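Protein YiiM (Escherichia coli, PDB 1O65) is of unknown function but carries a MOSC domain and may bind molybdenum and act as an oxidoreductase on nitrogenous compounds. Local coordinates at residues Y77-R82 and Q149-V154; P85-L90 and F139-I144; M112-R117 and L172-R177; L122-Q127 and L157-A162. All coordinates share one frame; numbering follows the deposited sequence.

Interaction 1: residues Y77-R82 and Q149-V154; sequences YLYWAR and QNTGKV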
loop_
_atom_site.group_PDB
_atom_site.type_symbol
_atom_site.label_atom_id
_atom_site.label_comp_id
_atom_site.label_asym_id
_atom_site.label_seq_id
_atom_site.Cartn_x
_atom_site.Cartn_y
_atom_site.Cartn_z
ATOM N N TYR A 77 -13.246 4.753 0.251
ATOM C CA TYR A 77 -14.407 4.584 -0.623
ATOM C C TYR A 77 -15.463 5.633 -0.291
ATOM O O TYR A 77 -16.145 6.149 -1.194
ATOM C CB TYR A 77 -14.983 3.160 -0.535
ATOM C CG TYR A 77 -14.055 2.135 -1.171
ATOM C CD1 TYR A 77 -13.598 2.319 -2.465
ATOM C CD2 TYR A 77 -13.584 1.032 -0.453
ATOM C CE1 TYR A 77 -12.757 1.398 -3.058
ATOM C CE2 TYR A 77 -12.724 0.119 -1.031
ATOM C CZ TYR A 77 -12.317 0.305 -2.338
ATOM O OH TYR A 77 -11.469 -0.582 -2.939
ATOM N N LEU A 78 -15.637 5.939 0.998
ATOM C CA LEU A 78 -16.563 7.014 1.376
ATOM C C LEU A 78 -16.167 8.286 0.614
ATOM O O LEU A 78 -16.981 8.913 -0.068
ATOM C CB LEU A 78 -16.483 7.301 2.876
ATOM C CG LEU A 78 -16.908 6.144 3.795
ATOM C CD1 LEU A 78 -16.574 6.485 5.249
ATOM C CD2 LEU A 78 -18.402 5.864 3.628
ATOM N N TYR A 79 -14.894 8.677 0.718
ATOM C CA TYR A 79 -14.428 9.847 -0.004
ATOM C C TYR A 79 -14.675 9.737 -1.507
ATOM O O TYR A 79 -15.162 10.686 -2.135
ATOM C CB TYR A 79 -12.945 10.102 0.279
ATOM C CG TYR A 79 -12.382 11.242 -0.561
ATOM C CD1 TYR A 79 -12.465 12.555 -0.150
ATOM C CD2 TYR A 79 -11.773 10.977 -1.774
ATOM C CE1 TYR A 79 -11.957 13.576 -0.935
ATOM C CE2 TYR A 79 -11.248 11.985 -2.549
ATOM C CZ TYR A 79 -11.349 13.283 -2.137
ATOM O OH TYR A 79 -10.833 14.286 -2.933
ATOM N N TRP A 80 -14.345 8.616 -2.146
ATOM C CA TRP A 80 -14.546 8.531 -3.595
ATOM C C TRP A 80 -16.009 8.556 -3.982
ATOM O O TRP A 80 -16.366 9.282 -4.925
ATOM C CB TRP A 80 -13.820 7.345 -4.213
ATOM C CG TRP A 80 -12.330 7.401 -4.031
ATOM C CD1 TRP A 80 -11.558 6.469 -3.420
ATOM C CD2 TRP A 80 -11.445 8.459 -4.446
ATOM N NE1 TRP A 80 -10.248 6.883 -3.415
ATOM C CE2 TRP A 80 -10.147 8.092 -4.048
ATOM C CE3 TRP A 80 -11.615 9.666 -5.122
ATOM C CZ2 TRP A 80 -9.022 8.889 -4.307
ATOM C CZ3 TRP A 80 -10.505 10.449 -5.399
ATOM C CH2 TRP A 80 -9.212 10.069 -4.982
ATOM N N ALA A 81 -16.872 7.833 -3.274
ATOM C CA ALA A 81 -18.294 7.850 -3.580
ATOM C C ALA A 81 -18.852 9.270 -3.469
ATOM O O ALA A 81 -19.677 9.646 -4.293
ATOM C CB ALA A 81 -19.098 6.890 -2.732
ATOM N N ARG A 82 -18.399 10.054 -2.513
ATOM C CA ARG A 82 -18.840 11.433 -2.349
ATOM C C ARG A 82 -18.231 12.353 -3.397
ATOM O O ARG A 82 -18.705 13.469 -3.623
ATOM C CB ARG A 82 -18.478 11.903 -0.940
ATOM C CG ARG A 82 -18.870 13.327 -0.603
ATOM C CD ARG A 82 -18.048 13.841 0.575
ATOM N NE ARG A 82 -18.088 12.931 1.708
ATOM C CZ ARG A 82 -17.047 12.572 2.452
ATOM N NH1 ARG A 82 -15.819 13.026 2.217
ATOM N NH2 ARG A 82 -17.239 11.725 3.468
ATOM N N GLN A 149 -2.937 10.047 -6.104
ATOM C CA GLN A 149 -1.622 10.582 -5.725
ATOM C C GLN A 149 -1.713 11.946 -5.042
ATOM O O GLN A 149 -1.032 12.171 -4.013
ATOM C CB GLN A 149 -0.683 10.616 -6.920
ATOM C CG GLN A 149 0.768 10.934 -6.529
ATOM C CD GLN A 149 1.588 11.163 -7.788
ATOM O OE1 GLN A 149 1.992 10.220 -8.462
ATOM N NE2 GLN A 149 1.791 12.432 -8.115
ATOM N N ASN A 150 -2.535 12.839 -5.555
ATOM C CA ASN A 150 -2.707 14.158 -4.967
ATOM C C ASN A 150 -3.297 14.142 -3.558
ATOM O O ASN A 150 -2.868 14.867 -2.676
ATOM C CB ASN A 150 -3.601 15.033 -5.857
ATOM C CG ASN A 150 -2.971 15.529 -7.131
ATOM O OD1 ASN A 150 -1.787 15.340 -7.410
ATOM N ND2 ASN A 150 -3.776 16.186 -7.979
ATOM N N THR A 151 -4.255 13.262 -3.273
ATOM C CA THR A 151 -4.884 13.250 -1.947
ATOM C C THR A 151 -4.099 12.400 -0.965
ATOM O O THR A 151 -4.257 12.444 0.245
ATOM C CB THR A 151 -6.311 12.687 -2.070
ATOM O OG1 THR A 151 -6.228 11.343 -2.617
ATOM C CG2 THR A 151 -7.150 13.599 -2.944
ATOM N N GLY A 152 -3.245 11.538 -1.537
ATOM C CA GLY A 152 -2.444 10.645 -0.682
ATOM C C GLY A 152 -3.246 9.405 -0.335
ATOM O O GLY A 152 -2.755 8.553 0.412
ATOM N N LYS A 153 -4.442 9.248 -0.892
ATOM C CA LYS A 153 -5.299 8.099 -0.595
ATOM C C LYS A 153 -4.884 6.935 -1.485
ATOM O O LYS A 153 -5.623 6.543 -2.386
ATOM C CB LYS A 153 -6.771 8.473 -0.821
ATOM C CG LYS A 153 -7.188 9.684 0.024
ATOM C CD LYS A 153 -8.647 10.050 -0.263
ATOM C CE LYS A 153 -8.998 11.446 0.224
ATOM N NZ LYS A 153 -9.171 11.494 1.703
ATOM N N VAL A 154 -3.734 6.332 -1.138
ATOM C CA VAL A 154 -3.173 5.311 -2.028
ATOM C C VAL A 154 -3.086 3.937 -1.420
ATOM O O VAL A 154 -3.099 2.944 -2.166
ATOM C CB VAL A 154 -1.778 5.766 -2.493
ATOM C CG1 VAL A 154 -1.837 7.130 -3.163
ATOM C CG2 VAL A 154 -0.804 5.818 -1.299
#
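Helix 75-83 meets the chain where helix 144-151 ends, and the two backbones stay well apart, with 9.3 Å between Y79 CA and K153 CA, so that side chains alone bridge them. G152, just past the last turn of that helix, leaves helical geometry with a phi of 85°, an angle at which a CB would press on the preceding carbonyl O, and K153 follows as the centre of an inverse gamma turn. From there the K153 side chain crosses that of Y79 at about a right angle. Its CE lies over the middle of one face, 3.4 Å from the ring centroid of Y79, a CH-pi contact. The bend at chi4 (-76°) keeps K153 NZ over that same face, 4.1 Å from the Y79 centroid, as a cation-pi partner. With CG anti to the backbone N (chi1 175°), the Y79 ring reaches out toward K153. Its OH meets T151 CG2 tip to tip at 3.7 Å, and its CD2 edge rests on a face of the neighbouring W80 indole. The indole sends CH2 toward T151 OG1 at 4.0 Å; that hydroxyl is hydrogen-bonded to L147 O of its own helix. An alanine in place of Y79 would remove the ring and would probably leave the lysine end without its aromatic platform and the indole less well covered. Y72 OH hydrogen-bonds both W80 NE1 and K153 O, so that one hydroxyl bonds to both segments. A cation-pi contact thus joins a tyrosine of helix 75-83 to the lysine just after helix 144-151, among the helices of the MOSC domain.

Interaction 2: residues P85-L90 and F139-I144; sequences PEQAEL and FDISDI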
loop_
_atom_site.group_PDB
_atom_site.type_symbol
_atom_site.label_atom_id
_atom_site.label_comp_id
_atom_site.label_asym_id
_atom_site.label_seq_id
_atom_site.Cartn_x
_atom_site.Cartn_y
_atom_site.Cartn_z
ATOM N N PRO A 85 -20.476 10.627 -7.043
ATOM C CA PRO A 85 -21.759 10.000 -6.741
ATOM C C PRO A 85 -22.368 9.264 -7.912
ATOM O O PRO A 85 -22.924 8.183 -7.714
ATOM C CB PRO A 85 -22.632 11.143 -6.260
ATOM C CG PRO A 85 -22.101 12.342 -6.963
ATOM C CD PRO A 85 -20.620 12.110 -7.133
ATOM N N GLU A 86 -22.241 9.764 -9.136
ATOM C CA GLU A 86 -22.724 9.137 -10.349
ATOM C C GLU A 86 -22.230 7.703 -10.520
ATOM O O GLU A 86 -22.869 6.931 -11.239
ATOM C CB GLU A 86 -22.272 9.922 -11.587
ATOM C CG GLU A 86 -23.336 10.626 -12.369
ATOM C CD GLU A 86 -23.704 12.012 -11.889
ATOM O OE1 GLU A 86 -22.822 12.839 -11.576
ATOM O OE2 GLU A 86 -24.925 12.295 -11.831
ATOM N N GLN A 87 -21.033 7.387 -10.028
ATOM C CA GLN A 87 -20.521 6.027 -10.109
ATOM C C GLN A 87 -20.106 5.468 -8.754
ATOM O O GLN A 87 -19.174 4.676 -8.657
ATOM C CB GLN A 87 -19.382 5.916 -11.117
ATOM C CG GLN A 87 -18.312 6.999 -10.951
ATOM C CD GLN A 87 -18.109 7.668 -12.309
ATOM O OE1 GLN A 87 -18.629 8.883 -12.441
ATOM N NE2 GLN A 87 -17.537 7.050 -13.208
ATOM N N ALA A 88 -20.903 5.736 -7.737
ATOM C CA ALA A 88 -20.700 5.287 -6.378
ATOM C C ALA A 88 -20.689 3.773 -6.205
ATOM O O ALA A 88 -20.043 3.303 -5.259
ATOM C CB ALA A 88 -21.769 5.891 -5.462
ATOM N N GLU A 89 -21.334 3.002 -7.087
ATOM C CA GLU A 89 -21.361 1.565 -6.985
ATOM C C GLU A 89 -19.980 0.962 -7.257
ATOM O O GLU A 89 -19.751 -0.182 -6.878
ATOM C CB GLU A 89 -22.289 0.833 -7.957
ATOM C CG GLU A 89 -23.320 1.578 -8.711
ATOM C CD GLU A 89 -22.763 2.500 -9.784
ATOM O OE1 GLU A 89 -22.371 1.962 -10.840
ATOM O OE2 GLU A 89 -22.760 3.717 -9.534
ATOM N N LEU A 90 -19.162 1.671 -8.028
ATOM C CA LEU A 90 -17.836 1.184 -8.350
ATOM C C LEU A 90 -16.895 1.270 -7.154
ATOM O O LEU A 90 -15.935 0.516 -7.094
ATOM C CB LEU A 90 -17.198 2.012 -9.480
ATOM C CG LEU A 90 -17.951 2.058 -10.805
ATOM C CD1 LEU A 90 -17.260 3.046 -11.739
ATOM C CD2 LEU A 90 -18.084 0.667 -11.411
ATOM N N PHE A 139 -11.954 2.541 -13.570
ATOM C CA PHE A 139 -13.078 3.257 -12.980
ATOM C C PHE A 139 -13.757 4.158 -14.003
ATOM O O PHE A 139 -14.735 4.841 -13.721
ATOM C CB PHE A 139 -12.592 4.137 -11.822
ATOM C CG PHE A 139 -12.090 3.344 -10.650
ATOM C CD1 PHE A 139 -12.999 2.712 -9.817
ATOM C CD2 PHE A 139 -10.741 3.231 -10.381
ATOM C CE1 PHE A 139 -12.561 1.977 -8.738
ATOM C CE2 PHE A 139 -10.294 2.510 -9.292
ATOM C CZ PHE A 139 -11.205 1.881 -8.471
ATOM N N ASP A 140 -13.121 4.272 -15.170
ATOM C CA ASP A 140 -13.588 5.111 -16.252
ATOM C C ASP A 140 -13.600 6.578 -15.820
ATOM O O ASP A 140 -14.505 7.349 -16.122
ATOM C CB ASP A 140 -14.987 4.707 -16.727
ATOM C CG ASP A 140 -15.117 4.973 -18.226
ATOM O OD1 ASP A 140 -14.536 4.145 -18.962
ATOM O OD2 ASP A 140 -15.752 5.963 -18.618
ATOM N N ILE A 141 -12.632 6.917 -14.989
ATOM C CA ILE A 141 -12.418 8.273 -14.496
ATOM C C ILE A 141 -11.003 8.622 -14.987
ATOM O O ILE A 141 -10.002 8.075 -14.522
ATOM C CB ILE A 141 -12.533 8.387 -12.980
ATOM C CG1 ILE A 141 -13.994 8.160 -12.534
ATOM C CG2 ILE A 141 -12.091 9.777 -12.510
ATOM C CD1 ILE A 141 -14.149 7.891 -11.049
ATOM N N SER A 142 -10.969 9.495 -15.979
ATOM C CA SER A 142 -9.761 9.887 -16.662
ATOM C C SER A 142 -8.591 10.288 -15.794
ATOM O O SER A 142 -7.445 10.043 -16.218
ATOM C CB SER A 142 -10.066 10.981 -17.695
ATOM O OG SER A 142 -10.241 12.238 -17.061
ATOM N N ASP A 143 -8.803 10.916 -14.649
ATOM C CA ASP A 143 -7.712 11.336 -13.793
ATOM C C ASP A 143 -7.723 10.730 -12.399
ATOM O O ASP A 143 -7.184 11.363 -11.486
ATOM C CB ASP A 143 -7.740 12.878 -13.680
ATOM C CG ASP A 143 -9.017 13.363 -13.013
ATOM O OD1 ASP A 143 -10.016 12.613 -13.042
ATOM O OD2 ASP A 143 -9.029 14.482 -12.456
ATOM N N ILE A 144 -8.245 9.521 -12.207
ATOM C CA ILE A 144 -8.296 8.926 -10.867
ATOM C C ILE A 144 -6.894 8.684 -10.338
ATOM O O ILE A 144 -6.613 9.026 -9.170
ATOM C CB ILE A 144 -9.183 7.692 -10.790
ATOM C CG1 ILE A 144 -9.407 7.190 -9.358
ATOM C CG2 ILE A 144 -8.615 6.522 -11.600
ATOM C CD1 ILE A 144 -10.384 7.974 -8.535
#
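Q87 O is the best-held polar atom here, and a single bond grips it: the backbone N of L90 donates from 3.1 Å within the same loop. Q87 and L90 both point toward residues 139-144, so the contact joins the loop after helix 75-83 to the one between helices 134-138 and 144-151 of the MOSC domain. The Q87 side chain has its CG in the crowded position between backbone N and carbonyl carbon (chi1 48°) and bends at chi2, which carries the amide obliquely across I141. There Q87 NE2 sits 3.8 Å from I141 CG1. The same nitrogen comes only to 3.6 Å from F139 O, too loose for a hydrogen bond. L90 reaches that carbonyl from another direction, placing CD1 3.7 Å from F139 O, while L90 CB lies 4.3 Å from F139 CD1. Near its plane, the edge of the F139 ring points at L90 O. F91, nearly parallel, and F96, inclined, also meet this ring. On the other segment, I144 N bonds to I141 O at 3.2 Å and closes a type I turn. Each loop is shaped by its own backbone bonds, and what joins them is chiefly van der Waals contact, with little directional chemistry.

Interaction 3: residues M112-R117 and L172-R177; sequences MGDIFR and LELVSR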
loop_
_atom_site.group_PDB
_atom_site.type_symbol
_atom_site.label_atom_id
_atom_site.label_comp_id
_atom_site.label_asym_id
_atom_site.label_seq_id
_atom_site.Cartn_x
_atom_site.Cartn_y
_atom_site.Cartn_z
ATOM N N MET A 112 5.934 3.182 7.931
ATOM C CA MET A 112 6.837 2.397 7.075
ATOM C C MET A 112 7.602 1.424 7.964
ATOM O O MET A 112 8.082 1.861 9.004
ATOM C CB MET A 112 7.854 3.329 6.422
ATOM C CG MET A 112 7.221 4.387 5.522
ATOM S SD MET A 112 6.370 3.673 4.096
ATOM C CE MET A 112 7.747 2.908 3.274
ATOM N N GLY A 113 7.711 0.168 7.587
ATOM C CA GLY A 113 8.405 -0.833 8.370
ATOM C C GLY A 113 7.467 -1.502 9.376
ATOM O O GLY A 113 7.931 -2.400 10.086
ATOM N N ASP A 114 6.221 -1.080 9.483
ATOM C CA ASP A 114 5.357 -1.722 10.491
ATOM C C ASP A 114 5.314 -3.218 10.186
ATOM O O ASP A 114 5.251 -3.623 9.022
ATOM C CB ASP A 114 3.964 -1.155 10.612
ATOM C CG ASP A 114 3.794 0.105 11.422
ATOM O OD1 ASP A 114 4.629 0.510 12.266
ATOM O OD2 ASP A 114 2.724 0.750 11.215
ATOM N N ILE A 115 5.440 -4.001 11.247
ATOM C CA ILE A 115 5.400 -5.448 11.102
ATOM C C ILE A 115 4.138 -5.936 11.830
ATOM O O ILE A 115 3.941 -5.640 13.008
ATOM C CB ILE A 115 6.623 -6.162 11.649
ATOM C CG1 ILE A 115 7.887 -5.751 10.879
ATOM C CG2 ILE A 115 6.452 -7.691 11.604
ATOM C CD1 ILE A 115 9.168 -6.107 11.614
ATOM N N PHE A 116 3.314 -6.649 11.080
ATOM C CA PHE A 116 2.078 -7.185 11.591
ATOM C C PHE A 116 2.125 -8.728 11.573
ATOM O O PHE A 116 2.682 -9.323 10.655
ATOM C CB PHE A 116 0.876 -6.734 10.782
ATOM C CG PHE A 116 0.452 -5.313 10.796
ATOM C CD1 PHE A 116 1.146 -4.378 10.019
ATOM C CD2 PHE A 116 -0.632 -4.866 11.521
ATOM C CE1 PHE A 116 0.748 -3.053 9.977
ATOM C CE2 PHE A 116 -1.049 -3.536 11.499
ATOM C CZ PHE A 116 -0.351 -2.629 10.732
ATOM N N ARG A 117 1.583 -9.315 12.629
ATOM C CA ARG A 117 1.414 -10.751 12.705
ATOM C C ARG A 117 -0.012 -10.997 12.140
ATOM O O ARG A 117 -0.885 -10.195 12.489
ATOM C CB ARG A 117 1.502 -11.351 14.104
ATOM C CG ARG A 117 1.271 -12.867 14.096
ATOM C CD ARG A 117 1.572 -13.513 15.441
ATOM N NE ARG A 117 0.752 -12.953 16.502
ATOM C CZ ARG A 117 1.071 -12.908 17.791
ATOM N NH1 ARG A 117 2.219 -13.396 18.226
ATOM N NH2 ARG A 117 0.219 -12.345 18.657
ATOM N N LEU A 172 -5.262 -8.592 11.580
ATOM C CA LEU A 172 -3.897 -8.068 11.497
ATOM C C LEU A 172 -3.519 -7.554 12.895
ATOM O O LEU A 172 -4.299 -6.825 13.504
ATOM C CB LEU A 172 -3.772 -6.885 10.534
ATOM C CG LEU A 172 -4.271 -7.114 9.114
ATOM C CD1 LEU A 172 -4.096 -5.844 8.286
ATOM C CD2 LEU A 172 -3.535 -8.293 8.475
ATOM N N GLU A 173 -2.377 -7.979 13.398
ATOM C CA GLU A 173 -1.945 -7.542 14.730
ATOM C C GLU A 173 -0.606 -6.815 14.624
ATOM O O GLU A 173 0.423 -7.408 14.277
ATOM C CB GLU A 173 -1.799 -8.723 15.679
ATOM C CG GLU A 173 -2.911 -9.763 15.665
ATOM C CD GLU A 173 -2.467 -11.099 16.228
ATOM O OE1 GLU A 173 -2.307 -11.191 17.458
ATOM O OE2 GLU A 173 -2.225 -12.063 15.472
ATOM N N LEU A 174 -0.612 -5.538 14.989
ATOM C CA LEU A 174 0.640 -4.783 14.926
ATOM C C LEU A 174 1.571 -5.284 16.017
ATOM O O LEU A 174 1.216 -5.252 17.193
ATOM C CB LEU A 174 0.345 -3.282 15.029
ATOM C CG LEU A 174 1.610 -2.404 15.104
ATOM C CD1 LEU A 174 2.190 -2.214 13.709
ATOM C CD2 LEU A 174 1.314 -1.086 15.807
ATOM N N VAL A 175 2.792 -5.668 15.665
ATOM C CA VAL A 175 3.731 -6.196 16.659
ATOM C C VAL A 175 4.971 -5.363 16.793
ATOM O O VAL A 175 5.540 -5.290 17.895
ATOM C CB VAL A 175 4.041 -7.685 16.414
ATOM C CG1 VAL A 175 4.361 -7.989 14.951
ATOM C CG2 VAL A 175 5.229 -8.111 17.262
ATOM N N SER A 176 5.467 -4.755 15.703
ATOM C CA SER A 176 6.631 -3.882 15.826
ATOM C C SER A 176 6.465 -2.576 15.039
ATOM O O SER A 176 5.997 -2.552 13.900
ATOM C CB SER A 176 7.919 -4.577 15.399
ATOM O OG SER A 176 8.206 -5.727 16.199
ATOM N N ARG A 177 6.802 -1.466 15.694
ATOM C CA ARG A 177 6.819 -0.148 15.091
ATOM C C ARG A 177 8.302 0.241 15.025
ATOM O O ARG A 177 8.852 0.467 16.093
ATOM C CB ARG A 177 6.047 0.942 15.811
ATOM C CG ARG A 177 6.323 2.309 15.120
ATOM C CD ARG A 177 5.042 3.079 14.950
ATOM N NE ARG A 177 3.956 2.365 14.348
ATOM C CZ ARG A 177 2.673 2.675 14.502
ATOM N NH1 ARG A 177 2.395 3.714 15.266
ATOM N NH2 ARG A 177 1.716 1.986 13.902
#
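An antiparallel strand pair broken by a classic beta bulge joins residues 112-117 to 172-177 in the large mixed sheet of the MOSC fold, the short strand segments at 132°. Backbone bonds come first. At the bulge V175 and S176 both face I115, and I115 O accepts from both: V175 N arrives nearly along the C=O axis at 2.9 Å, whereas S176 N meets a lone pair of I115 O in the carbonyl plane. I115 N returns a bond to S176 O, and R117 and E173 exchange a reciprocal pair.

Two salt bridges add to this. R177 grips D114 side-on, NE to OD1 at 2.9 Å on the syn lone pair of that oxygen, and NH2 to OD2 at 3.1 Å from above the carboxylate plane; D114 OD2 also takes a bond from Y111 N. A leucine in place of R177 would lose both guanidinium bonds and would probably leave the buried carboxylate of D114 poorly compensated. On the face shared by I115 and S176, R117 likewise holds E173 with two nitrogens, NH2 to OE1 at 3.0 Å, its flat group 47° from the carboxylate plane.

Apolar contacts fill the opposite face, where F116 CD2 lies 3.9 Å from L172 CB. Y158 of strand 156-160 touches the same ring, and I123 of strand 121-128 packs against the F116 side chain. L174 brings CD1 within 3.6 Å of D114 CG, and that methyl also sits over one face of F116, 4.0 Å from the ring centroid and 14° off its normal.

Interaction 4: residues L122-Q127 and L157-A162; sequences LIQVSQ and LYSVIA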
loop_
_atom_site.group_PDB
_atom_site.type_symbol
_atom_site.label_atom_id
_atom_site.label_comp_id
_atom_site.label_asym_id
_atom_site.label_seq_id
_atom_site.Cartn_x
_atom_site.Cartn_y
_atom_site.Cartn_z
ATOM N N LEU A 122 3.940 -13.153 9.034
ATOM C CA LEU A 122 4.570 -11.920 9.450
ATOM C C LEU A 122 4.765 -11.071 8.178
ATOM O O LEU A 122 5.362 -11.538 7.206
ATOM C CB LEU A 122 5.932 -12.131 10.111
ATOM C CG LEU A 122 5.937 -12.734 11.505
ATOM C CD1 LEU A 122 7.360 -12.952 11.997
ATOM C CD2 LEU A 122 5.129 -11.889 12.484
ATOM N N ILE A 123 4.143 -9.901 8.179
ATOM C CA ILE A 123 4.197 -9.018 7.029
ATOM C C ILE A 123 4.740 -7.651 7.458
ATOM O O ILE A 123 4.611 -7.300 8.643
ATOM C CB ILE A 123 2.822 -8.865 6.351
ATOM C CG1 ILE A 123 1.812 -8.180 7.249
ATOM C CG2 ILE A 123 2.333 -10.245 5.893
ATOM C CD1 ILE A 123 0.461 -7.860 6.626
ATOM N N GLN A 124 5.377 -6.964 6.508
ATOM C CA GLN A 124 5.958 -5.675 6.777
ATOM C C GLN A 124 5.608 -4.636 5.710
ATOM O O GLN A 124 5.748 -4.890 4.526
ATOM C CB GLN A 124 7.485 -5.782 6.904
ATOM C CG GLN A 124 8.138 -4.410 7.210
ATOM C CD GLN A 124 9.600 -4.584 7.563
ATOM O OE1 GLN A 124 10.366 -5.167 6.797
ATOM N NE2 GLN A 124 10.022 -4.069 8.701
ATOM N N VAL A 125 5.222 -3.448 6.164
ATOM C CA VAL A 125 4.855 -2.363 5.226
ATOM C C VAL A 125 6.114 -1.943 4.486
ATOM O O VAL A 125 7.105 -1.604 5.125
ATOM C CB VAL A 125 4.203 -1.175 5.934
ATOM C CG1 VAL A 125 3.918 -0.037 4.963
ATOM C CG2 VAL A 125 2.922 -1.630 6.627
ATOM N N SER A 126 6.089 -2.008 3.159
ATOM C CA SER A 126 7.314 -1.731 2.397
ATOM C C SER A 126 7.267 -0.451 1.606
ATOM O O SER A 126 8.303 0.132 1.279
ATOM C CB SER A 126 7.544 -2.934 1.455
ATOM O OG SER A 126 6.562 -2.847 0.420
ATOM N N GLN A 127 6.075 0.050 1.280
ATOM C CA GLN A 127 5.961 1.303 0.533
ATOM C C GLN A 127 4.496 1.696 0.362
ATOM O O GLN A 127 3.600 0.851 0.467
ATOM C CB GLN A 127 6.547 1.139 -0.890
ATOM C CG GLN A 127 5.797 0.092 -1.720
ATOM C CD GLN A 127 6.206 0.123 -3.190
ATOM O OE1 GLN A 127 7.279 -0.317 -3.598
ATOM N NE2 GLN A 127 5.352 0.720 -4.024
ATOM N N LEU A 157 1.828 -1.340 0.370
ATOM C CA LEU A 157 2.086 -2.748 0.047
ATOM C C LEU A 157 2.833 -3.388 1.200
ATOM O O LEU A 157 3.336 -2.644 2.047
ATOM C CB LEU A 157 2.901 -2.863 -1.238
ATOM C CG LEU A 157 2.410 -2.111 -2.464
ATOM C CD1 LEU A 157 3.350 -2.231 -3.643
ATOM C CD2 LEU A 157 0.994 -2.609 -2.840
ATOM N N TYR A 158 2.908 -4.710 1.219
ATOM C CA TYR A 158 3.670 -5.383 2.253
ATOM C C TYR A 158 4.696 -6.367 1.656
ATOM O O TYR A 158 4.477 -6.860 0.553
ATOM C CB TYR A 158 2.781 -6.239 3.154
ATOM C CG TYR A 158 1.726 -5.562 3.967
ATOM C CD1 TYR A 158 0.450 -5.348 3.439
ATOM C CD2 TYR A 158 1.964 -5.161 5.266
ATOM C CE1 TYR A 158 -0.546 -4.752 4.188
ATOM C CE2 TYR A 158 0.972 -4.568 6.035
ATOM C CZ TYR A 158 -0.264 -4.357 5.487
ATOM O OH TYR A 158 -1.279 -3.774 6.201
ATOM N N SER A 159 5.798 -6.549 2.383
ATOM C CA SER A 159 6.712 -7.636 2.033
ATOM C C SER A 159 6.342 -8.770 3.008
ATOM O O SER A 159 5.767 -8.502 4.081
ATOM C CB SER A 159 8.186 -7.331 2.156
ATOM O OG SER A 159 8.510 -6.921 3.462
ATOM N N VAL A 160 6.571 -10.006 2.616
ATOM C CA VAL A 160 6.216 -11.102 3.525
ATOM C C VAL A 160 7.456 -11.492 4.302
ATOM O O VAL A 160 8.413 -11.991 3.734
ATOM C CB VAL A 160 5.558 -12.246 2.742
ATOM C CG1 VAL A 160 5.405 -13.508 3.576
ATOM C CG2 VAL A 160 4.159 -11.802 2.273
ATOM N N ILE A 161 7.457 -11.237 5.616
ATOM C CA ILE A 161 8.580 -11.569 6.467
ATOM C C ILE A 161 8.579 -13.059 6.792
ATOM O O ILE A 161 9.631 -13.681 6.756
ATOM C CB ILE A 161 8.589 -10.741 7.756
ATOM C CG1 ILE A 161 8.659 -9.236 7.478
ATOM C CG2 ILE A 161 9.724 -11.205 8.680
ATOM C CD1 ILE A 161 9.746 -8.781 6.543
ATOM N N ALA A 162 7.453 -13.632 7.159
ATOM C CA ALA A 162 7.378 -15.068 7.430
ATOM C C ALA A 162 6.098 -15.616 6.777
ATOM O O ALA A 162 4.986 -15.199 7.137
ATOM C CB ALA A 162 7.351 -15.429 8.897
HETATM O O HOH W 1 10.013 -4.838 4.121
#
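Strands 121-128 and 156-160 are antiparallel neighbours in the large mixed sheet of the MOSC domain, and the two faces of their pairing differ. On the face carrying I123, V125 and Y158 the packing is tight. I123 holds CG1 in the crowded position between backbone N and carbonyl carbon (chi1 65°), which sends CD1 over one face of the Y158 ring, 3.5 Å from its centroid and toward the rim. V125 CG2 meets the same ring at Y158 CE2, 3.6 Å away and obliquely. Although the ring is buried, its hydroxyl is provided for, since Y158 OH is hydrogen-bonded to W156 NE1 and H71 ND1.

The Q124-S159 region of the other face is more open to solvent, with one bound water. It donates to Q124 OE1 and accepts from S159 OG, each at 2.7 Å, bridging the two side chains. Q124 NE2 turns instead to G113 O, in the loop just before strand 115-118. Toward the exposed end, I161 CD1 lies 3.7 Å from Q124 OE1, and L122 CB packs against A162 CB. A classic bulge occurs here: I161 and A162 both face L122, whose O takes a firm bond from A162 N and a weak, bent one from I161 N. In between, S159 N donates to Q124 O at 2.7 Å. At the far end Q127 lies alongside L157, its OE1 bonded to S210.

The pairing combines a buried side centred on Y158 with a more open side where one water links Q124 and S159, so cohesion rests on buried contacts and backbone bonds rather than on charge.

Overall arrangement
Along the chain the first segments of interactions 1 to 4 come in order, followed by 139-144, 149-154, 157-162 and 172-177, so interaction 2 nests inside interaction 1 and interaction 4 inside interaction 3. Interactions 3 and 4, centres 9 Å apart, are neighbours in the large mixed sheet, joined through F116 N and I123 O. Interactions 1 and 2, centres 11 Å apart, touch through A81 and A88 and through W80 and I144. Helix 144-151 is followed after a short loop by strand 156-160, so interactions 1 and 4 adjoin in sequence, though their centres are 23 Å apart. The MOSC fold thus interlocks a strand-built side and a helix-and-loop side.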